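Local coordinates for suppressor protein MPT5 (Saccharomyces cerevisiae, PDB 5BZ1), which binds short sequence elements in the 3'-UTRs of target mRNAs, including HO mRNA, and regulates their expression after transcription, here through its Pumilio-repeat RNA-binding domain, at residues F159-I164 with L192-K197; K68-L73 with I106-N111; P87-I92 with K120-E125. All blocks are in the same frame, centred on the assembly; numbering follows the deposited sequence.

Contact 1: residues F159-I164 with L192-K197; sequences FIIDAI and LQQIFK
Ile161 carries the apolar part of this contact, sending its two branches to two different residues of helix 192-204. A chi1 of -51° sets CG1 beside the backbone N, which leaves the CG2 methyl anti to that N and against the aliphatic end of Lys197, with Ile161 CG2 3.7 Å from Lys197 CE. The other branch folds back at chi2, and its CD1 comes within 4.1 Å of Gln194 CB, so it is the root of the glutamine that is touched and not its amide. Ile161 crosses both side chains at about a right angle, and the nearest alpha carbons, Ile161 CA and Gln194 CA, are 7.2 Å apart.

Both segments belong to the Pumilio-repeat domain, an all-helical superhelix built from stacked repeats. Helix 158-165 runs across the boundary between Pumilio 4 and Pumilio 5, and 192-197 lies late in Pumilio 5. Leu186 of helix 179-189 also packs on Ile161, which places this isoleucine among three helices. The bound RNA is about 13 Å away at the nearest atoms, consistent with packing within the scaffold and not with direct contact to the RNA.

The polar links lie beside this apolar patch. Lys197 bends at chi3 and chi4, which brings NZ round to the side of Asp162, yet Lys197 NZ and Asp162 OD1 remain 5.4 Å apart. A water spans that gap, accepting from Lys197 NZ at 3.0 Å and donating to Asp162 OD1 over a distance so short that its exact length is doubtful. The opposite charges probably still attract across the water. Gln194 spends its amide on the backbone: OE1 accepts from Thr191 N, just ahead of its own helix, while NE2 donates to Pro154 O, before helix 158-165.

Contact 2: residues K68-L73 with I106-N111; sequences KLCDYL and IDTVDN
Thr108 OG1 sits against Cys70, with OG1 3.5 Å from Cys70 CB, while its hydrogen bonding turns back into its own helix, to Lys104 O and, weakly, to Ile105 O. A first torsion of 60° puts this oxygen between the backbone N and the carbonyl carbon, where it can reach the last turn of helix 98-107. What Cys70 meets is therefore an oxygen already engaged, and the touch itself is plain van der Waals packing; Cys70 SG lies a little farther off, 4.0 Å from the same OG1. The Thr108 methyl faces the acid next door, with CG2 4.3 Å from Asp71 OD1. Lys104, whose carbonyl holds the threonine, also makes a long, weak ion pair with Asp71 OD2.

Two polar bridges tie the segments together. Lys78 NZ, from helix 75-85, donates to both Cys70 O and Thr108 O, placing one ammonium group between two carbonyls at the C-terminal ends of their helices. Farther along, a water donates to Leu73 O at 2.9 Å and to Asp110 OD2 at 2.6 Å, joining the turn after helix 62-69 to the one after helix 98-107. Beyond it, Asn111 caps the next helix, its OD1 accepting from Gln114 N.

Thr108 is the first residue to leave helical geometry after helix 98-107, and Cys70 lies at the C-terminal end of helix 62-69. Equivalent helix exits of Pumilio 2 and Pumilio 3 thus stack side by side, as expected of neighbouring repeats in a PUF domain, with the bound RNA about 7 Å from the nearest atom.

Contact 3: residues P87-I92 with K120-E125; sequences PNVFQI and KGFSQE
Val89, opening helix 89-93, comes up against the backbone of Gly121 in the last turn of helix 112-121, with Val89 CA 6.1 Å from Gly121 CA. Having no beta carbon, Gly121 lets the valine settle on its peptide: Val89 CG2 is 3.3 Å from Gly121 O, an oxygen that also accepts from Thr127 OG1. With chi1 at -69°, Val89 CG1 lies beside the backbone N and CG2 between that N and the carbonyl carbon, over the face of the Phe122 ring in a CH-pi contact 3.7 Å from the centroid and 10° off the normal. Val89 CB extends the cover toward the far end of that face, 3.7 Å from Phe122 CZ. An alanine at Phe122 would take away this ring, and Val89 would probably be left with a gap where its methyl now rests on the face. Ser123 N and Ser123 OG both donate to Lys120 O, the hydroxyl at 2.6 Å, closing the turn that carries Gly121 and Phe122.

The ring also stacks with Phe159 of helix 158-165 and touches Leu135 of helix 129-137, while Phe90 reaches that same helix. Helix 53-57 receives Ile92, so the contact lies between helices of successive Pumilio repeats.

In the fold
All three contacts join helices or the turns beside them, in a chain without strands, but they differ in depth. Contact 3 is buried and essentially apolar; contacts 1 and 2 are partly buried, and each adds a water bridge to an aspartate, Asp162 in contact 1 and Asp110 in contact 2. Contacts 2 and 3 alternate along the chain and share the neighbourhood of Pumilio 3, held by the consecutive helices 89-93, 98-107 and 112-121, yet their nearest atoms stay about 5 Å apart. Contact 1 comes later in the sequence and does reach contact 3, Phe159 CB packing 3.5 Å from Phe122 O. Contact 2 approaches the RNA more closely than the other two.

Contact 1: residues F159-I164 with L192-K197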
loop_
_atom_site.group_PDB
_atom_site.type_symbol
_atom_site.label_atom_id
_atom_site.label_comp_id
_atom_site.label_asym_id
_atom_site.label_seq_id
_atom_site.Cartn_x
_atom_site.Cartn_y
_atom_site.Cartn_z
ATOM N N PHE A 159 1.348 10.825 -12.651
ATOM C CA PHE A 159 1.661 9.697 -13.526
ATOM C C PHE A 159 1.356 8.343 -12.887
ATOM O O PHE A 159 1.071 7.365 -13.584
ATOM C CB PHE A 159 3.117 9.757 -13.996
ATOM C CG PHE A 159 4.121 9.337 -12.955
ATOM C CD1 PHE A 159 4.617 8.038 -12.940
ATOM C CD2 PHE A 159 4.593 10.244 -12.017
ATOM C CE1 PHE A 159 5.556 7.647 -11.999
ATOM C CE2 PHE A 159 5.536 9.860 -11.070
ATOM C CZ PHE A 159 6.016 8.560 -11.063
ATOM N N ILE A 160 1.423 8.294 -11.560
ATOM C CA ILE A 160 1.104 7.079 -10.824
ATOM C C ILE A 160 -0.411 6.866 -10.772
ATOM O O ILE A 160 -0.900 5.777 -11.080
ATOM C CB ILE A 160 1.667 7.123 -9.391
ATOM C CG1 ILE A 160 3.180 7.355 -9.416
ATOM C CG2 ILE A 160 1.351 5.835 -8.652
ATOM C CD1 ILE A 160 3.806 7.525 -8.040
ATOM N N ILE A 161 -1.143 7.902 -10.364
ATOM C CA ILE A 161 -2.601 7.847 -10.310
ATOM C C ILE A 161 -3.164 7.472 -11.680
ATOM O O ILE A 161 -4.012 6.581 -11.787
ATOM C CB ILE A 161 -3.223 9.196 -9.862
ATOM C CG1 ILE A 161 -2.574 9.700 -8.568
ATOM C CG2 ILE A 161 -4.737 9.066 -9.700
ATOM C CD1 ILE A 161 -2.704 8.742 -7.398
ATOM N N ASP A 162 -2.684 8.152 -12.721
ATOM C CA ASP A 162 -3.153 7.921 -14.088
ATOM C C ASP A 162 -2.997 6.461 -14.519
ATOM O O ASP A 162 -3.891 5.884 -15.137
ATOM C CB ASP A 162 -2.414 8.827 -15.078
ATOM C CG ASP A 162 -2.822 10.286 -14.961
ATOM O OD1 ASP A 162 -3.787 10.584 -14.226
ATOM O OD2 ASP A 162 -2.176 11.133 -15.616
ATOM N N ALA A 163 -1.852 5.871 -14.194
ATOM C CA ALA A 163 -1.578 4.480 -14.545
ATOM C C ALA A 163 -2.518 3.514 -13.827
ATOM O O ALA A 163 -2.995 2.542 -14.412
ATOM C CB ALA A 163 -0.142 4.139 -14.226
ATOM N N ILE A 164 -2.768 3.787 -12.551
ATOM C CA ILE A 164 -3.597 2.927 -11.715
ATOM C C ILE A 164 -5.053 2.885 -12.168
ATOM O O ILE A 164 -5.649 1.809 -12.253
ATOM C CB ILE A 164 -3.534 3.369 -10.239
ATOM C CG1 ILE A 164 -2.140 3.113 -9.675
ATOM C CG2 ILE A 164 -4.569 2.636 -9.399
ATOM C CD1 ILE A 164 -1.932 3.680 -8.302
ATOM N N LEU A 192 -6.861 13.143 -0.390
ATOM C CA LEU A 192 -8.168 12.507 -0.262
ATOM C C LEU A 192 -8.809 12.286 -1.633
ATOM O O LEU A 192 -9.332 11.206 -1.915
ATOM C CB LEU A 192 -9.083 13.343 0.636
ATOM C CG LEU A 192 -10.346 12.668 1.166
ATOM C CD1 LEU A 192 -10.074 11.211 1.496
ATOM C CD2 LEU A 192 -10.854 13.398 2.396
ATOM N N GLN A 193 -8.735 13.302 -2.490
ATOM C CA GLN A 193 -9.322 13.225 -3.825
ATOM C C GLN A 193 -8.621 12.200 -4.720
ATOM O O GLN A 193 -9.245 11.614 -5.608
ATOM C CB GLN A 193 -9.360 14.609 -4.481
ATOM C CG GLN A 193 -10.501 15.487 -3.954
ATOM C CD GLN A 193 -10.483 16.894 -4.519
ATOM O OE1 GLN A 193 -9.427 17.438 -4.838
ATOM N NE2 GLN A 193 -11.662 17.494 -4.643
ATOM N N GLN A 194 -7.330 11.983 -4.479
ATOM C CA GLN A 194 -6.596 10.935 -5.183
ATOM C C GLN A 194 -7.017 9.548 -4.689
ATOM O O GLN A 194 -7.075 8.600 -5.470
ATOM C CB GLN A 194 -5.079 11.126 -5.036
ATOM C CG GLN A 194 -4.506 12.303 -5.844
ATOM C CD GLN A 194 -3.079 12.641 -5.449
ATOM O OE1 GLN A 194 -2.647 12.337 -4.337
ATOM N NE2 GLN A 194 -2.341 13.276 -6.355
ATOM N N ILE A 195 -7.305 9.437 -3.394
ATOM C CA ILE A 195 -7.812 8.188 -2.825
ATOM C C ILE A 195 -9.164 7.828 -3.445
ATOM O O ILE A 195 -9.420 6.665 -3.770
ATOM C CB ILE A 195 -7.959 8.278 -1.288
ATOM C CG1 ILE A 195 -6.603 8.512 -0.624
ATOM C CG2 ILE A 195 -8.602 7.016 -0.720
ATOM C CD1 ILE A 195 -6.680 8.705 0.881
ATOM N N PHE A 196 -10.022 8.837 -3.600
ATOM C CA PHE A 196 -11.345 8.665 -4.201
ATOM C C PHE A 196 -11.273 8.048 -5.593
ATOM O O PHE A 196 -11.974 7.077 -5.880
ATOM C CB PHE A 196 -12.072 10.008 -4.292
ATOM C CG PHE A 196 -12.661 10.474 -2.993
ATOM C CD1 PHE A 196 -12.740 9.621 -1.902
ATOM C CD2 PHE A 196 -13.149 11.769 -2.866
ATOM C CE1 PHE A 196 -13.286 10.050 -0.705
ATOM C CE2 PHE A 196 -13.696 12.203 -1.670
ATOM C CZ PHE A 196 -13.764 11.340 -0.590
ATOM N N LYS A 197 -10.432 8.623 -6.453
ATOM C CA LYS A 197 -10.287 8.149 -7.827
ATOM C C LYS A 197 -9.865 6.683 -7.878
ATOM O O LYS A 197 -10.344 5.916 -8.715
ATOM C CB LYS A 197 -9.293 9.025 -8.599
ATOM C CG LYS A 197 -9.882 10.354 -9.064
ATOM C CD LYS A 197 -8.801 11.383 -9.370
ATOM C CE LYS A 197 -7.863 10.921 -10.472
ATOM N NZ LYS A 197 -8.548 10.792 -11.785
HETATM O O HOH W 1 -6.051 10.290 -13.384
#

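Contact 2: residues K68-L73 with I106-N111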
loop_
_atom_site.group_PDB
_atom_site.type_symbol
_atom_site.label_atom_id
_atom_site.label_comp_id
_atom_site.label_asym_id
_atom_site.label_seq_id
_atom_site.Cartn_x
_atom_site.Cartn_y
_atom_site.Cartn_z
ATOM N N LYS A 68 27.659 8.296 -4.703
ATOM C CA LYS A 68 28.553 9.066 -3.843
ATOM C C LYS A 68 28.551 10.525 -4.284
ATOM O O LYS A 68 28.458 11.438 -3.462
ATOM C CB LYS A 68 29.979 8.513 -3.900
ATOM C CG LYS A 68 30.811 8.864 -2.673
ATOM C CD LYS A 68 30.164 8.273 -1.425
ATOM C CE LYS A 68 30.830 8.770 -0.164
ATOM N NZ LYS A 68 30.509 7.886 0.988
ATOM N N LEU A 69 28.642 10.722 -5.595
ATOM C CA LEU A 69 28.644 12.046 -6.201
ATOM C C LEU A 69 27.425 12.868 -5.769
ATOM O O LEU A 69 27.527 14.082 -5.582
ATOM C CB LEU A 69 28.683 11.894 -7.722
ATOM C CG LEU A 69 29.655 12.724 -8.558
ATOM C CD1 LEU A 69 30.851 13.186 -7.742
ATOM C CD2 LEU A 69 30.113 11.908 -9.760
ATOM N N CYS A 70 26.283 12.202 -5.592
ATOM C CA CYS A 70 25.056 12.870 -5.149
ATOM C C CYS A 70 25.203 13.594 -3.810
ATOM O O CYS A 70 24.444 14.518 -3.512
ATOM C CB CYS A 70 23.895 11.874 -5.066
ATOM S SG CYS A 70 23.241 11.377 -6.671
ATOM N N ASP A 71 26.179 13.179 -3.008
ATOM C CA ASP A 71 26.414 13.803 -1.710
ATOM C C ASP A 71 27.289 15.058 -1.813
ATOM O O ASP A 71 27.459 15.775 -0.831
ATOM C CB ASP A 71 27.052 12.802 -0.741
ATOM C CG ASP A 71 26.077 11.739 -0.267
ATOM O OD1 ASP A 71 24.861 12.020 -0.225
ATOM O OD2 ASP A 71 26.532 10.625 0.076
ATOM N N TYR A 72 27.828 15.324 -3.002
ATOM C CA TYR A 72 28.817 16.392 -3.163
ATOM C C TYR A 72 28.528 17.382 -4.298
ATOM O O TYR A 72 29.045 18.499 -4.293
ATOM C CB TYR A 72 30.216 15.792 -3.348
ATOM C CG TYR A 72 30.666 14.918 -2.199
ATOM C CD1 TYR A 72 31.257 15.472 -1.074
ATOM C CD2 TYR A 72 30.504 13.540 -2.242
ATOM C CE1 TYR A 72 31.673 14.680 -0.022
ATOM C CE2 TYR A 72 30.916 12.741 -1.191
ATOM C CZ TYR A 72 31.500 13.319 -0.087
ATOM O OH TYR A 72 31.913 12.531 0.960
ATOM N N LEU A 73 27.713 16.970 -5.268
ATOM C CA LEU A 73 27.401 17.805 -6.432
ATOM C C LEU A 73 26.764 19.143 -6.048
ATOM O O LEU A 73 25.961 19.212 -5.116
ATOM C CB LEU A 73 26.467 17.068 -7.402
ATOM C CG LEU A 73 26.997 15.847 -8.158
ATOM C CD1 LEU A 73 25.923 15.261 -9.069
ATOM C CD2 LEU A 73 28.234 16.204 -8.960
ATOM N N ILE A 106 16.879 10.810 -6.436
ATOM C CA ILE A 106 15.612 11.299 -5.897
ATOM C C ILE A 106 15.770 11.713 -4.437
ATOM O O ILE A 106 15.249 12.745 -4.013
ATOM C CB ILE A 106 14.504 10.222 -6.003
ATOM C CG1 ILE A 106 14.148 9.963 -7.466
ATOM C CG2 ILE A 106 13.255 10.633 -5.226
ATOM C CD1 ILE A 106 13.366 8.684 -7.685
ATOM N N ASP A 107 16.498 10.905 -3.673
ATOM C CA ASP A 107 16.651 11.128 -2.237
ATOM C C ASP A 107 17.418 12.409 -1.916
ATOM O O ASP A 107 17.308 12.941 -0.809
ATOM C CB ASP A 107 17.354 9.933 -1.593
ATOM C CG ASP A 107 17.134 9.863 -0.095
ATOM O OD1 ASP A 107 15.967 9.951 0.344
ATOM O OD2 ASP A 107 18.128 9.719 0.646
ATOM N N THR A 108 18.185 12.904 -2.887
ATOM C CA THR A 108 19.026 14.081 -2.674
ATOM C C THR A 108 18.746 15.245 -3.628
ATOM O O THR A 108 19.648 16.035 -3.910
ATOM C CB THR A 108 20.528 13.726 -2.775
ATOM O OG1 THR A 108 20.817 13.203 -4.078
ATOM C CG2 THR A 108 20.908 12.698 -1.723
ATOM N N VAL A 109 17.514 15.353 -4.126
ATOM C CA VAL A 109 17.155 16.495 -4.974
ATOM C C VAL A 109 17.307 17.810 -4.209
ATOM O O VAL A 109 17.019 17.873 -3.012
ATOM C CB VAL A 109 15.726 16.394 -5.549
ATOM C CG1 VAL A 109 15.655 15.325 -6.627
ATOM C CG2 VAL A 109 14.712 16.122 -4.442
ATOM N N ASP A 110 17.764 18.850 -4.903
ATOM C CA ASP A 110 18.039 20.136 -4.271
ATOM C C ASP A 110 16.837 21.070 -4.308
ATOM O O ASP A 110 16.654 21.897 -3.410
ATOM C CB ASP A 110 19.214 20.827 -4.965
ATOM C CG ASP A 110 20.508 20.059 -4.829
ATOM O OD1 ASP A 110 20.922 19.786 -3.683
ATOM O OD2 ASP A 110 21.108 19.723 -5.873
ATOM N N ASN A 111 16.021 20.946 -5.351
ATOM C CA ASN A 111 14.958 21.916 -5.590
ATOM C C ASN A 111 13.828 21.385 -6.470
ATOM O O ASN A 111 13.881 20.256 -6.968
ATOM C CB ASN A 111 15.546 23.189 -6.210
ATOM C CG ASN A 111 16.334 22.907 -7.482
ATOM O OD1 ASN A 111 15.837 22.255 -8.402
ATOM N ND2 ASN A 111 17.575 23.385 -7.531
HETATM O O HOH W 2 23.189 18.404 -5.147
#

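Contact 3: residues P87-I92 with K120-E125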
loop_
_atom_site.group_PDB
_atom_site.type_symbol
_atom_site.label_atom_id
_atom_site.label_comp_id
_atom_site.label_asym_id
_atom_site.label_seq_id
_atom_site.Cartn_x
_atom_site.Cartn_y
_atom_site.Cartn_z
ATOM N N PRO A 87 14.831 11.463 -19.546
ATOM C CA PRO A 87 14.025 10.657 -20.477
ATOM C C PRO A 87 14.199 9.142 -20.287
ATOM O O PRO A 87 13.381 8.381 -20.805
ATOM C CB PRO A 87 14.566 11.067 -21.853
ATOM C CG PRO A 87 15.155 12.435 -21.648
ATOM C CD PRO A 87 15.731 12.391 -20.262
ATOM N N ASN A 88 15.231 8.719 -19.558
ATOM C CA ASN A 88 15.566 7.299 -19.455
ATOM C C ASN A 88 15.173 6.634 -18.140
ATOM O O ASN A 88 15.660 5.545 -17.832
ATOM C CB ASN A 88 17.064 7.088 -19.684
ATOM C CG ASN A 88 17.575 7.819 -20.903
ATOM O OD1 ASN A 88 17.214 7.495 -22.035
ATOM N ND2 ASN A 88 18.429 8.811 -20.680
ATOM N N VAL A 89 14.295 7.276 -17.373
ATOM C CA VAL A 89 13.946 6.783 -16.039
ATOM C C VAL A 89 13.347 5.372 -16.016
ATOM O O VAL A 89 13.547 4.639 -15.051
ATOM C CB VAL A 89 13.023 7.761 -15.268
ATOM C CG1 VAL A 89 13.783 9.027 -14.891
ATOM C CG2 VAL A 89 11.788 8.106 -16.092
ATOM N N PHE A 90 12.623 4.990 -17.067
ATOM C CA PHE A 90 12.081 3.633 -17.134
ATOM C C PHE A 90 13.196 2.602 -17.228
ATOM O O PHE A 90 13.217 1.624 -16.480
ATOM C CB PHE A 90 11.122 3.450 -18.316
ATOM C CG PHE A 90 10.620 2.034 -18.466
ATOM C CD1 PHE A 90 9.624 1.548 -17.628
ATOM C CD2 PHE A 90 11.149 1.185 -19.434
ATOM C CE1 PHE A 90 9.159 0.242 -17.752
ATOM C CE2 PHE A 90 10.692 -0.123 -19.565
ATOM C CZ PHE A 90 9.693 -0.595 -18.721
ATOM N N GLN A 91 14.112 2.821 -18.167
ATOM C CA GLN A 91 15.251 1.928 -18.368
ATOM C C GLN A 91 16.099 1.828 -17.105
ATOM O O GLN A 91 16.572 0.751 -16.733
ATOM C CB GLN A 91 16.110 2.438 -19.525
ATOM C CG GLN A 91 17.457 1.738 -19.657
ATOM C CD GLN A 91 18.334 2.384 -20.704
ATOM O OE1 GLN A 91 18.020 3.461 -21.208
ATOM N NE2 GLN A 91 19.437 1.728 -21.040
ATOM N N ILE A 92 16.282 2.965 -16.447
ATOM C CA ILE A 92 17.068 3.024 -15.228
ATOM C C ILE A 92 16.385 2.288 -14.071
ATOM O O ILE A 92 17.033 1.541 -13.338
ATOM C CB ILE A 92 17.343 4.484 -14.837
ATOM C CG1 ILE A 92 18.241 5.151 -15.886
ATOM C CG2 ILE A 92 17.988 4.561 -13.469
ATOM C CD1 ILE A 92 18.356 6.663 -15.739
ATOM N N LYS A 120 8.774 14.753 -15.178
ATOM C CA LYS A 120 8.585 14.852 -16.622
ATOM C C LYS A 120 9.020 13.557 -17.316
ATOM O O LYS A 120 8.391 13.113 -18.282
ATOM C CB LYS A 120 9.360 16.043 -17.186
ATOM C CG LYS A 120 9.189 16.252 -18.686
ATOM C CD LYS A 120 10.000 17.450 -19.159
ATOM C CE LYS A 120 9.965 17.587 -20.670
ATOM N NZ LYS A 120 10.760 18.756 -21.130
ATOM N N GLY A 121 10.084 12.943 -16.809
ATOM C CA GLY A 121 10.581 11.703 -17.379
ATOM C C GLY A 121 9.606 10.555 -17.203
ATOM O O GLY A 121 9.542 9.647 -18.038
ATOM N N PHE A 122 8.844 10.596 -16.114
ATOM C CA PHE A 122 7.858 9.563 -15.827
ATOM C C PHE A 122 6.512 9.850 -16.498
ATOM O O PHE A 122 5.585 9.037 -16.417
ATOM C CB PHE A 122 7.656 9.413 -14.315
ATOM C CG PHE A 122 8.749 8.644 -13.622
ATOM C CD1 PHE A 122 8.899 7.278 -13.837
ATOM C CD2 PHE A 122 9.615 9.279 -12.741
ATOM C CE1 PHE A 122 9.904 6.562 -13.196
ATOM C CE2 PHE A 122 10.625 8.571 -12.098
ATOM C CZ PHE A 122 10.767 7.211 -12.326
ATOM N N SER A 123 6.400 11.009 -17.144
ATOM C CA SER A 123 5.167 11.368 -17.843
ATOM C C SER A 123 5.062 10.602 -19.158
ATOM O O SER A 123 6.041 10.010 -19.624
ATOM C CB SER A 123 5.104 12.870 -18.117
ATOM O OG SER A 123 5.996 13.237 -19.158
ATOM N N GLN A 124 3.877 10.630 -19.760
ATOM C CA GLN A 124 3.621 9.887 -20.990
ATOM C C GLN A 124 4.450 10.357 -22.181
ATOM O O GLN A 124 4.527 9.667 -23.195
ATOM C CB GLN A 124 2.130 9.902 -21.329
ATOM C CG GLN A 124 1.289 9.025 -20.415
ATOM C CD GLN A 124 -0.162 8.959 -20.845
ATOM O OE1 GLN A 124 -0.472 8.555 -21.965
ATOM N NE2 GLN A 124 -1.059 9.360 -19.953
ATOM N N GLU A 125 5.073 11.523 -22.060
ATOM C CA GLU A 125 5.951 12.016 -23.111
ATOM C C GLU A 125 7.161 11.088 -23.283
ATOM O O GLU A 125 7.697 10.952 -24.383
ATOM C CB GLU A 125 6.411 13.443 -22.794
ATOM C CG GLU A 125 7.246 14.096 -23.889
ATOM C CD GLU A 125 7.705 15.496 -23.521
ATOM O OE1 GLU A 125 7.316 15.989 -22.441
ATOM O OE2 GLU A 125 8.458 16.102 -24.313
#